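Local coordinates for uncharacterized protein CPE2226 (Clostridium perfringens, PDB 3O6U) that is of unknown function but probably binds flavin mononucleotide, at residues S62-E74 / I85-F98. Residues are numbered along the deposited sequence; the frame is centred on the assembly and turned at random.
Sequences SGIGPAEYEPQLE and IDVITGATSSSNQF
Phe98 carries CG anti to its backbone N (chi1 179°), which turns one face of the ring to Leu73 CB. Tyr69 has CG between its backbone N and carbonyl carbon (chi1 66°), and its ring reaches Ala91 and Ser94. Leu73 CB sits over the centre of one face of the Phe98 ring, a CH-pi contact with CB 3.7 Å from the centroid. Tyr37 of strand 32-41 meets the same ring edge-to-face. Further out, Leu73 CD2 touches Ile88 CD1 at 3.5 Å and also meets Ile85 CD1. Gln72 CB flanks the same tip of Ile88. The methyl of Ala91 approaches the Tyr69 ring obliquely, with CB 3.4 Å from CD2. Pro66 CA lies over one face of that ring. Ile64 CG2 reaches the same methyl, 4.0 Å from Ala91 CB.

Polar groups border this apolar row. Ser62 OG donates to Gly90 O at 2.8 Å, in the carbonyl plane and on a lone pair. Met58 O competes for the same hydroxyl proton, so the bond to Gly90 O may be held only part of the time. The same OG accepts from Ile64 N in an ST turn. Ser62 is poorly ordered, so this end is less certain. Ser95 OG accepts from Ile88 N at 2.9 Å, almost straight (175°), and donates to Ala91 O at 2.7 Å. It thus ties the type II turn Ile88-Ala91 to the first turn of helix 92-111. Thr89-Gly90-Ala91-Thr92 matches the (S/T)GAT motif of the FMN-binding family, so the contact packs helix 66-80 against a probable flavin-site loop.

Tyr69 OH and Ser94 OG lie 3.2 Å apart, and each hydrogen-bonds to a different carboxylate oxygen of Glu39. Both hydroxyls of this buried pair are therefore satisfied by one acid, which joins the two helices to strand 32-41.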
loop_
_atom_site.group_PDB
_atom_site.type_symbol
_atom_site.label_atom_id
_atom_site.label_comp_id
_atom_site.label_asym_id
_atom_site.label_seq_id
_atom_site.Cartn_x
_atom_site.Cartn_y
_atom_site.Cartn_z
ATOM N N SER A 62 1.080 -7.823 18.274
ATOM C CA SER A 62 1.656 -6.484 18.229
ATOM C C SER A 62 0.692 -5.401 18.643
ATOM O O SER A 62 1.105 -4.290 18.953
ATOM C CB SER A 62 2.086 -6.182 16.792
ATOM O OG SER A 62 0.953 -5.809 16.010
ATOM N N GLY A 63 -0.596 -5.726 18.603
ATOM C CA GLY A 63 -1.631 -4.759 18.926
ATOM C C GLY A 63 -2.330 -4.141 17.710
ATOM O O GLY A 63 -3.173 -3.253 17.889
ATOM N N ILE A 64 -2.009 -4.591 16.487
ATOM C CA ILE A 64 -2.631 -4.017 15.283
ATOM C C ILE A 64 -2.457 -4.811 13.976
ATOM O O ILE A 64 -1.354 -5.226 13.624
ATOM C CB ILE A 64 -2.138 -2.516 15.051
ATOM C CG1 ILE A 64 -3.093 -1.791 14.098
ATOM C CG2 ILE A 64 -0.727 -2.463 14.490
ATOM C CD1 ILE A 64 -2.599 -0.413 13.665
ATOM N N GLY A 65 -3.583 -4.996 13.283
ATOM C CA GLY A 65 -3.635 -5.714 12.016
ATOM C C GLY A 65 -4.031 -4.883 10.794
ATOM O O GLY A 65 -4.415 -3.709 10.908
ATOM N N PRO A 66 -4.021 -5.546 9.609
ATOM C CA PRO A 66 -4.354 -4.916 8.316
ATOM C C PRO A 66 -5.629 -4.095 8.274
ATOM O O PRO A 66 -5.662 -3.007 7.694
ATOM C CB PRO A 66 -4.429 -6.114 7.351
ATOM C CG PRO A 66 -3.785 -7.258 8.095
ATOM C CD PRO A 66 -4.058 -7.009 9.535
ATOM N N ALA A 67 -6.651 -4.654 8.885
ATOM C CA ALA A 67 -7.960 -4.034 8.995
ATOM C C ALA A 67 -7.799 -2.625 9.548
ATOM O O ALA A 67 -8.513 -1.715 9.143
ATOM C CB ALA A 67 -8.851 -4.879 9.879
ATOM N N GLU A 68 -6.854 -2.464 10.472
ATOM C CA GLU A 68 -6.527 -1.156 11.011
ATOM C C GLU A 68 -5.375 -0.452 10.251
ATOM O O GLU A 68 -5.541 0.695 9.824
ATOM C CB GLU A 68 -6.111 -1.262 12.484
ATOM C CG GLU A 68 -6.909 -2.302 13.243
ATOM C CD GLU A 68 -6.793 -2.179 14.751
ATOM O OE1 GLU A 68 -5.734 -2.548 15.309
ATOM O OE2 GLU A 68 -7.770 -1.705 15.379
ATOM N N TYR A 69 -4.227 -1.114 10.057
ATOM C CA TYR A 69 -3.118 -0.387 9.447
ATOM C C TYR A 69 -3.253 0.010 7.999
ATOM O O TYR A 69 -2.758 1.082 7.632
ATOM C CB TYR A 69 -1.727 -1.061 9.707
ATOM C CG TYR A 69 -1.444 -2.418 9.092
ATOM C CD1 TYR A 69 -1.358 -2.596 7.711
ATOM C CD2 TYR A 69 -1.209 -3.525 9.905
ATOM C CE1 TYR A 69 -1.057 -3.851 7.172
ATOM C CE2 TYR A 69 -0.916 -4.754 9.376
ATOM C CZ TYR A 69 -0.842 -4.915 8.022
ATOM O OH TYR A 69 -0.595 -6.175 7.537
ATOM N N GLU A 70 -3.971 -0.774 7.191
ATOM C CA GLU A 70 -4.059 -0.433 5.773
ATOM C C GLU A 70 -4.831 0.829 5.535
ATOM O O GLU A 70 -4.418 1.663 4.741
ATOM C CB GLU A 70 -4.614 -1.601 4.933
ATOM C CG GLU A 70 -3.694 -2.819 4.928
ATOM C CD GLU A 70 -4.230 -3.942 4.078
ATOM O OE1 GLU A 70 -5.449 -3.915 3.779
ATOM O OE2 GLU A 70 -3.447 -4.846 3.719
ATOM N N PRO A 71 -5.972 0.999 6.224
ATOM C CA PRO A 71 -6.689 2.251 5.974
ATOM C C PRO A 71 -5.901 3.422 6.571
ATOM O O PRO A 71 -5.985 4.538 6.067
ATOM C CB PRO A 71 -8.040 2.035 6.646
ATOM C CG PRO A 71 -8.153 0.532 6.814
ATOM C CD PRO A 71 -6.752 0.078 7.062
ATOM N N GLN A 72 -5.131 3.187 7.632
ATOM C CA GLN A 72 -4.319 4.271 8.189
ATOM C C GLN A 72 -3.245 4.725 7.207
ATOM O O GLN A 72 -3.077 5.932 6.982
ATOM C CB GLN A 72 -3.676 3.860 9.516
ATOM C CG GLN A 72 -4.710 3.844 10.631
ATOM C CD GLN A 72 -4.166 3.409 11.971
ATOM O OE1 GLN A 72 -3.007 3.668 12.303
ATOM N NE2 GLN A 72 -5.016 2.763 12.771
ATOM N N LEU A 73 -2.545 3.763 6.604
ATOM C CA LEU A 73 -1.485 4.068 5.653
ATOM C C LEU A 73 -2.043 4.865 4.481
ATOM O O LEU A 73 -1.419 5.829 4.002
ATOM C CB LEU A 73 -0.830 2.765 5.184
ATOM C CG LEU A 73 -0.113 2.026 6.320
ATOM C CD1 LEU A 73 0.180 0.606 5.928
ATOM C CD2 LEU A 73 1.167 2.755 6.672
ATOM N N GLU A 74 -3.226 4.467 4.030
ATOM C CA GLU A 74 -3.888 5.148 2.935
ATOM C C GLU A 74 -4.105 6.620 3.271
ATOM O O GLU A 74 -3.790 7.502 2.462
ATOM C CB GLU A 74 -5.256 4.504 2.647
ATOM C CG GLU A 74 -5.198 3.082 2.082
ATOM C CD GLU A 74 -6.588 2.486 1.884
ATOM O OE1 GLU A 74 -7.576 3.173 2.205
ATOM O OE2 GLU A 74 -6.698 1.335 1.413
ATOM N N ILE A 85 6.055 8.811 5.088
ATOM C CA ILE A 85 5.132 8.759 6.215
ATOM C C ILE A 85 5.818 8.089 7.405
ATOM O O ILE A 85 6.863 7.464 7.251
ATOM C CB ILE A 85 3.826 7.975 5.884
ATOM C CG1 ILE A 85 4.154 6.596 5.312
ATOM C CG2 ILE A 85 2.981 8.760 4.909
ATOM C CD1 ILE A 85 3.196 5.503 5.778
ATOM N N ASP A 86 5.226 8.237 8.588
ATOM C CA ASP A 86 5.760 7.649 9.818
ATOM C C ASP A 86 5.324 6.188 9.878
ATOM O O ASP A 86 4.167 5.878 9.574
ATOM C CB ASP A 86 5.207 8.383 11.048
ATOM C CG ASP A 86 5.174 9.895 10.870
ATOM O OD1 ASP A 86 6.204 10.483 10.458
ATOM O OD2 ASP A 86 4.112 10.501 11.150
ATOM N N VAL A 87 6.214 5.287 10.276
ATOM C CA VAL A 87 5.792 3.903 10.312
ATOM C C VAL A 87 4.759 3.732 11.415
ATOM O O VAL A 87 4.665 4.562 12.308
ATOM C CB VAL A 87 7.012 2.905 10.428
ATOM C CG1 VAL A 87 8.124 3.357 9.488
ATOM C CG2 VAL A 87 7.504 2.762 11.836
ATOM N N ILE A 88 3.908 2.721 11.296
ATOM C CA ILE A 88 2.906 2.503 12.329
ATOM C C ILE A 88 3.386 1.422 13.306
ATOM O O ILE A 88 3.661 0.276 12.939
ATOM C CB ILE A 88 1.524 2.117 11.721
ATOM C CG1 ILE A 88 0.913 3.327 11.010
ATOM C CG2 ILE A 88 0.576 1.636 12.813
ATOM C CD1 ILE A 88 -0.095 2.945 9.929
ATOM N N THR A 89 3.509 1.832 14.560
ATOM C CA THR A 89 3.939 0.979 15.656
ATOM C C THR A 89 3.158 -0.329 15.645
ATOM O O THR A 89 1.932 -0.314 15.748
ATOM C CB THR A 89 3.663 1.667 17.014
ATOM O OG1 THR A 89 3.902 3.077 16.891
ATOM C CG2 THR A 89 4.546 1.077 18.111
ATOM N N GLY A 90 3.879 -1.442 15.521
ATOM C CA GLY A 90 3.261 -2.757 15.538
ATOM C C GLY A 90 2.947 -3.306 14.162
ATOM O O GLY A 90 2.392 -4.401 14.020
ATOM N N ALA A 91 3.313 -2.533 13.147
ATOM C CA ALA A 91 3.082 -2.891 11.748
ATOM C C ALA A 91 4.167 -2.180 10.963
ATOM O O ALA A 91 3.890 -1.479 9.986
ATOM C CB ALA A 91 1.679 -2.398 11.293
ATOM N N THR A 92 5.403 -2.369 11.408
ATOM C CA THR A 92 6.557 -1.717 10.799
ATOM C C THR A 92 6.874 -2.271 9.427
ATOM O O THR A 92 7.333 -1.558 8.539
ATOM C CB THR A 92 7.814 -1.856 11.713
ATOM O OG1 THR A 92 7.623 -1.082 12.904
ATOM C CG2 THR A 92 9.068 -1.364 11.001
ATOM N N SER A 93 6.618 -3.557 9.269
ATOM C CA SER A 93 6.870 -4.273 8.027
ATOM C C SER A 93 6.002 -3.709 6.901
ATOM O O SER A 93 6.504 -3.326 5.844
ATOM C CB SER A 93 6.566 -5.758 8.248
ATOM O OG SER A 93 7.333 -6.564 7.383
ATOM N N SER A 94 4.698 -3.654 7.137
ATOM C CA SER A 94 3.773 -3.128 6.148
ATOM C C SER A 94 4.005 -1.632 5.893
ATOM O O SER A 94 3.893 -1.158 4.760
ATOM C CB SER A 94 2.348 -3.404 6.610
ATOM O OG SER A 94 2.161 -4.805 6.739
ATOM N N SER A 95 4.360 -0.888 6.932
ATOM C CA SER A 95 4.624 0.526 6.744
ATOM C C SER A 95 5.777 0.699 5.758
ATOM O O SER A 95 5.694 1.504 4.824
ATOM C CB SER A 95 4.950 1.174 8.090
ATOM O OG SER A 95 3.868 0.982 8.987
ATOM N N ASN A 96 6.838 -0.079 5.955
ATOM C CA ASN A 96 8.004 -0.018 5.074
ATOM C C ASN A 96 7.652 -0.535 3.677
ATOM O O ASN A 96 8.009 0.086 2.681
ATOM C CB ASN A 96 9.152 -0.818 5.678
ATOM C CG ASN A 96 9.811 -0.103 6.860
ATOM O OD1 ASN A 96 10.524 -0.728 7.646
ATOM N ND2 ASN A 96 9.591 1.205 6.975
ATOM N N GLN A 97 6.980 -1.681 3.591
ATOM C CA GLN A 97 6.544 -2.160 2.287
ATOM C C GLN A 97 5.686 -1.065 1.607
ATOM O O GLN A 97 5.947 -0.704 0.455
ATOM C CB GLN A 97 5.740 -3.450 2.446
ATOM C CG GLN A 97 5.050 -3.921 1.169
ATOM C CD GLN A 97 4.636 -5.376 1.245
ATOM O OE1 GLN A 97 5.380 -6.259 0.833
ATOM N NE2 GLN A 97 3.463 -5.634 1.798
ATOM N N PHE A 98 4.688 -0.533 2.325
ATOM C CA PHE A 98 3.820 0.543 1.811
ATOM C C PHE A 98 4.635 1.730 1.316
ATOM O O PHE A 98 4.357 2.263 0.233
ATOM C CB PHE A 98 2.850 1.043 2.898
ATOM C CG PHE A 98 1.917 2.177 2.446
ATOM C CD1 PHE A 98 0.723 1.908 1.778
ATOM C CD2 PHE A 98 2.238 3.515 2.707
ATOM C CE1 PHE A 98 -0.138 2.946 1.390
ATOM C CE2 PHE A 98 1.388 4.545 2.321
ATOM C CZ PHE A 98 0.198 4.261 1.656
#